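Side-chain contacts in heme-binding protein HutZ (Vibrio cholerae, PDB 3TGV), which binds heme and probably degrades it, yielding the beta and delta isomers of biliverdin and freeing the iron: residues Ser95-Trp98 and Cys99-Ala103; Gly110-Ile113 and Asp114-Gln118. The protein carries 1 engineered substitution. One frame throughout, in Å; residues are numbered along the deposited sequence.

Contact 1 (Ser95-Trp98 and Cys99-Ala103)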
loop_
_atom_site.group_PDB
_atom_site.type_symbol
_atom_site.label_atom_id
_atom_site.label_comp_id
_atom_site.label_asym_id
_atom_site.label_seq_id
_atom_site.Cartn_x
_atom_site.Cartn_y
_atom_site.Cartn_z
ATOM N N SER A 95 -2.205 1.315 -29.410
ATOM C CA SER A 95 -2.116 2.733 -29.723
ATOM C C SER A 95 -0.672 3.195 -29.546
ATOM O O SER A 95 0.159 2.477 -28.977
ATOM C CB SER A 95 -3.039 3.555 -28.822
ATOM O OG SER A 95 -2.579 3.566 -27.479
ATOM N N GLU A 96 -0.372 4.395 -30.027
ATOM C CA GLU A 96 0.987 4.903 -29.957
ATOM C C GLU A 96 1.478 5.005 -28.506
ATOM O O GLU A 96 2.614 4.645 -28.202
ATOM C CB GLU A 96 1.073 6.258 -30.650
ATOM C CG GLU A 96 2.487 6.708 -30.962
ATOM C CD GLU A 96 2.510 7.996 -31.761
ATOM O OE1 GLU A 96 2.972 9.025 -31.220
ATOM O OE2 GLU A 96 2.057 7.978 -32.930
ATOM N N LEU A 97 0.618 5.490 -27.615
ATOM C CA LEU A 97 0.964 5.552 -26.199
ATOM C C LEU A 97 1.227 4.158 -25.631
ATOM O O LEU A 97 2.157 3.962 -24.848
ATOM C CB LEU A 97 -0.132 6.252 -25.398
ATOM C CG LEU A 97 0.214 6.584 -23.941
ATOM C CD1 LEU A 97 1.612 7.186 -23.842
ATOM C CD2 LEU A 97 -0.823 7.531 -23.328
ATOM N N TRP A 98 0.406 3.193 -26.033
ATOM C CA TRP A 98 0.565 1.811 -25.596
ATOM C C TRP A 98 1.944 1.284 -25.945
ATOM O O TRP A 98 2.659 0.757 -25.093
ATOM C CB TRP A 98 -0.488 0.917 -26.249
ATOM C CG TRP A 98 -0.233 -0.546 -26.056
ATOM C CD1 TRP A 98 0.664 -1.324 -26.741
ATOM C CD2 TRP A 98 -0.886 -1.419 -25.127
ATOM N NE1 TRP A 98 0.607 -2.621 -26.288
ATOM C CE2 TRP A 98 -0.339 -2.704 -25.300
ATOM C CE3 TRP A 98 -1.887 -1.233 -24.168
ATOM C CZ2 TRP A 98 -0.752 -3.798 -24.545
ATOM C CZ3 TRP A 98 -2.297 -2.320 -23.423
ATOM C CH2 TRP A 98 -1.731 -3.586 -23.613
ATOM N N CYS A 99 2.313 1.418 -27.212
ATOM C CA CYS A 99 3.587 0.899 -27.681
ATOM C C CYS A 99 4.764 1.547 -26.953
ATOM O O CYS A 99 5.720 0.869 -26.584
ATOM C CB CYS A 99 3.700 1.079 -29.198
ATOM S SG CYS A 99 2.362 0.259 -30.122
ATOM N N GLN A 100 4.685 2.855 -26.729
ATOM C CA GLN A 100 5.756 3.568 -26.033
ATOM C C GLN A 100 5.936 3.069 -24.602
ATOM O O GLN A 100 7.046 2.737 -24.175
ATOM C CB GLN A 100 5.478 5.068 -26.025
ATOM C CG GLN A 100 5.473 5.698 -27.404
ATOM C CD GLN A 100 4.811 7.065 -27.420
ATOM O OE1 GLN A 100 5.046 7.897 -26.538
ATOM N NE2 GLN A 100 3.968 7.298 -28.420
ATOM N N VAL A 101 4.836 3.017 -23.860
ATOM C CA VAL A 101 4.885 2.604 -22.464
ATOM C C VAL A 101 5.283 1.131 -22.337
ATOM O O VAL A 101 6.091 0.780 -21.477
ATOM C CB VAL A 101 3.548 2.874 -21.745
ATOM C CG1 VAL A 101 3.611 2.396 -20.293
ATOM C CG2 VAL A 101 3.214 4.355 -21.805
ATOM N N ILE A 102 4.730 0.273 -23.193
ATOM C CA ILE A 102 5.123 -1.132 -23.174
ATOM C C ILE A 102 6.633 -1.243 -23.379
ATOM O O ILE A 102 7.328 -1.958 -22.650
ATOM C CB ILE A 102 4.399 -1.960 -24.253
ATOM C CG1 ILE A 102 2.890 -2.003 -23.994
ATOM C CG2 ILE A 102 4.950 -3.369 -24.285
ATOM C CD1 ILE A 102 2.504 -2.592 -22.654
ATOM N N ALA A 103 7.136 -0.530 -24.380
ATOM C CA ALA A 103 8.574 -0.458 -24.616
ATOM C C ALA A 103 9.325 -0.068 -23.345
ATOM O O ALA A 103 10.245 -0.764 -22.921
ATOM C CB ALA A 103 8.871 0.544 -25.720
#

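Contact 2 (Gly110-Ile113 and Asp114-Gln118)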
loop_
_atom_site.group_PDB
_atom_site.type_symbol
_atom_site.label_atom_id
_atom_site.label_comp_id
_atom_site.label_asym_id
_atom_site.label_seq_id
_atom_site.Cartn_x
_atom_site.Cartn_y
_atom_site.Cartn_z
ATOM N N GLY A 110 12.089 -6.023 -18.266
ATOM C CA GLY A 110 12.619 -7.126 -19.052
ATOM C C GLY A 110 11.612 -8.040 -19.725
ATOM O O GLY A 110 10.457 -7.672 -19.947
ATOM N N GLU A 111 12.068 -9.247 -20.052
ATOM C CA GLU A 111 11.297 -10.192 -20.862
ATOM C C GLU A 111 9.866 -10.406 -20.394
ATOM O O GLU A 111 8.954 -10.563 -21.209
ATOM C CB GLU A 111 11.995 -11.550 -20.907
ATOM C CG GLU A 111 13.345 -11.550 -21.589
ATOM C CD GLU A 111 13.915 -12.949 -21.707
ATOM O OE1 GLU A 111 13.167 -13.913 -21.434
ATOM O OE2 GLU A 111 15.106 -13.087 -22.066
ATOM N N ILE A 112 9.683 -10.435 -19.077
ATOM C CA ILE A 112 8.382 -10.709 -18.480
ATOM C C ILE A 112 7.272 -9.913 -19.178
ATOM O O ILE A 112 6.157 -10.403 -19.363
ATOM C CB ILE A 112 8.423 -10.420 -16.960
ATOM C CG1 ILE A 112 7.371 -11.236 -16.211
ATOM C CG2 ILE A 112 8.292 -8.925 -16.686
ATOM C CD1 ILE A 112 5.962 -10.865 -16.557
ATOM N N ILE A 113 7.599 -8.697 -19.597
ATOM C CA ILE A 113 6.637 -7.799 -20.229
ATOM C C ILE A 113 6.168 -8.326 -21.589
ATOM O O ILE A 113 5.119 -7.923 -22.093
ATOM C CB ILE A 113 7.228 -6.380 -20.390
ATOM C CG1 ILE A 113 7.600 -5.798 -19.023
ATOM C CG2 ILE A 113 6.257 -5.458 -21.100
ATOM C CD1 ILE A 113 6.416 -5.594 -18.098
ATOM N N ASP A 114 6.948 -9.228 -22.179
ATOM C CA ASP A 114 6.603 -9.791 -23.478
ATOM C C ASP A 114 5.320 -10.601 -23.344
ATOM O O ASP A 114 4.342 -10.363 -24.050
ATOM C CB ASP A 114 7.730 -10.687 -23.996
ATOM C CG ASP A 114 9.002 -9.914 -24.310
ATOM O OD1 ASP A 114 9.163 -8.776 -23.812
ATOM O OD2 ASP A 114 9.850 -10.459 -25.054
ATOM N N GLY A 115 5.332 -11.553 -22.420
ATOM C CA GLY A 115 4.151 -12.349 -22.142
ATOM C C GLY A 115 2.984 -11.486 -21.706
ATOM O O GLY A 115 1.933 -11.476 -22.348
ATOM N N LEU A 116 3.178 -10.743 -20.619
ATOM C CA LEU A 116 2.098 -9.966 -20.030
ATOM C C LEU A 116 1.390 -9.083 -21.052
ATOM O O LEU A 116 0.161 -9.001 -21.072
ATOM C CB LEU A 116 2.621 -9.120 -18.864
ATOM C CG LEU A 116 3.175 -9.942 -17.702
ATOM C CD1 LEU A 116 3.428 -9.049 -16.499
ATOM C CD2 LEU A 116 2.204 -11.053 -17.347
ATOM N N SER A 117 2.165 -8.429 -21.906
ATOM C CA SER A 117 1.597 -7.503 -22.876
ATOM C C SER A 117 0.820 -8.220 -23.985
ATOM O O SER A 117 0.225 -7.568 -24.850
ATOM C CB SER A 117 2.695 -6.637 -23.492
ATOM O OG SER A 117 3.472 -7.395 -24.403
ATOM N N GLN A 118 0.828 -9.554 -23.963
ATOM C CA GLN A 118 0.102 -10.344 -24.953
ATOM C C GLN A 118 -1.272 -10.731 -24.433
ATOM O O GLN A 118 -2.192 -10.982 -25.215
ATOM C CB GLN A 118 0.862 -11.628 -25.302
ATOM C CG GLN A 118 2.347 -11.446 -25.519
ATOM C CD GLN A 118 2.657 -10.472 -26.635
ATOM O OE1 GLN A 118 3.812 -10.096 -26.838
ATOM N NE2 GLN A 118 1.627 -10.058 -27.369
#

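Contact 1 (Ser95-Trp98 and Cys99-Ala103)
Cys99 donates its backbone N to Ser95 O at 3.0 Å, the first i to i+4 bond of helix 96-109, and Ser95 is the N-cap of that helix. Ser95 OG takes a weak capping bond from Trp98 N (3.3 Å) and is also hydrogen-bonded to Glu92 O, which ties the helix start to the residues before it. The Cys99 sulfur lies at the edge of the Trp98 indole, 5.2 Å from SG to the centroid of the five-membered ring. Gln100, one turn after Glu96, folds its amide back along the helix, bringing NE2 to 3.0 Å from Glu96 O; the amide and the Glu96 carboxylate planes are turned 38° apart. Val101 sets CG2 against Leu97 CD1 at 3.8 Å, and both residues pack on Phe43 of strand 41-47, joining this side of the helix to the beta sheet. Ile102 covers one face of the indole. Trp98 holds CG anti to its own N (chi1 169°), which sends the indole out from the helix flank, with one face turned to Ile102. There Ile102 CG1 makes a CH-pi contact, 3.5 Å from the centroid of the five-membered ring and, of the indole atoms, nearest to Trp98 NE1.

Contact 2 (Gly110-Ile113 and Asp114-Gln118)
Ile113 O is the carbonyl on which Ser117 converges. Ser117 N bonds to it at 3.0 Å, with the donor lifted well above the carbonyl plane. The hydroxyl comes to the same oxygen: Ser117 OG lies 2.9 Å from Ile113 O. With chi1 at 74°, OG sits between the Ser117 backbone N and carbonyl carbon, a placement that folds it back over the preceding turn. The approach is consistent with the familiar serine hydroxyl set near the carbonyl four residues earlier, here at the close of the short helix 112-116.

The chain enters this turn through Gly110, which leaves the preceding helix 96-109 with a positive phi of 84°. Asp114 N then bonds to Glu111 O across 2.6 Å, a short i to i+3 bond, again with the donor out of the carbonyl plane. With the next carbonyl the pattern changes to i to i+4: Leu116 N reaches Ile112 O at 3.3 Å, longer but nearly straight at 173° and lying in the carbonyl plane.

Ile112 and Leu116 stand one turn apart; the model brings their ends too close for the detail to be trusted. Their outer side faces the second subunit of the dimer, where Gln75 of that subunit packs on Ile112 and Phe77 of that subunit touches both Leu116 and Ile113. Ile113 also reaches back within its own chain, lying against Ile102 and Met105 of helix 96-109, while Ser117 O receives a weak hydrogen bond from Arg93 NH2.

Overall arrangement
Contact 1 comes first along the chain, in the opening turns of helix 96-109; contact 2 follows in the next helix, 112-116, and their centres are 13 Å apart. Both belong to the helical excursion between strands 81-91 and 122-129, which pair antiparallel in the sheet of this FMN-binding-type fold. The two touch directly: Ile102 CG2 meets Ser117 CB at 4.0 Å, and Trp98 CZ2 lies 3.9 Å from Ser117 O. Contact 1 rests on the sheet through strands 28-38, 41-47 and 122-129, whereas contact 2 packs against helix 96-109 and meets the second subunit. Between them, the two helices link the sheet, through helix 96-109, to the second subunit, through helix 112-116.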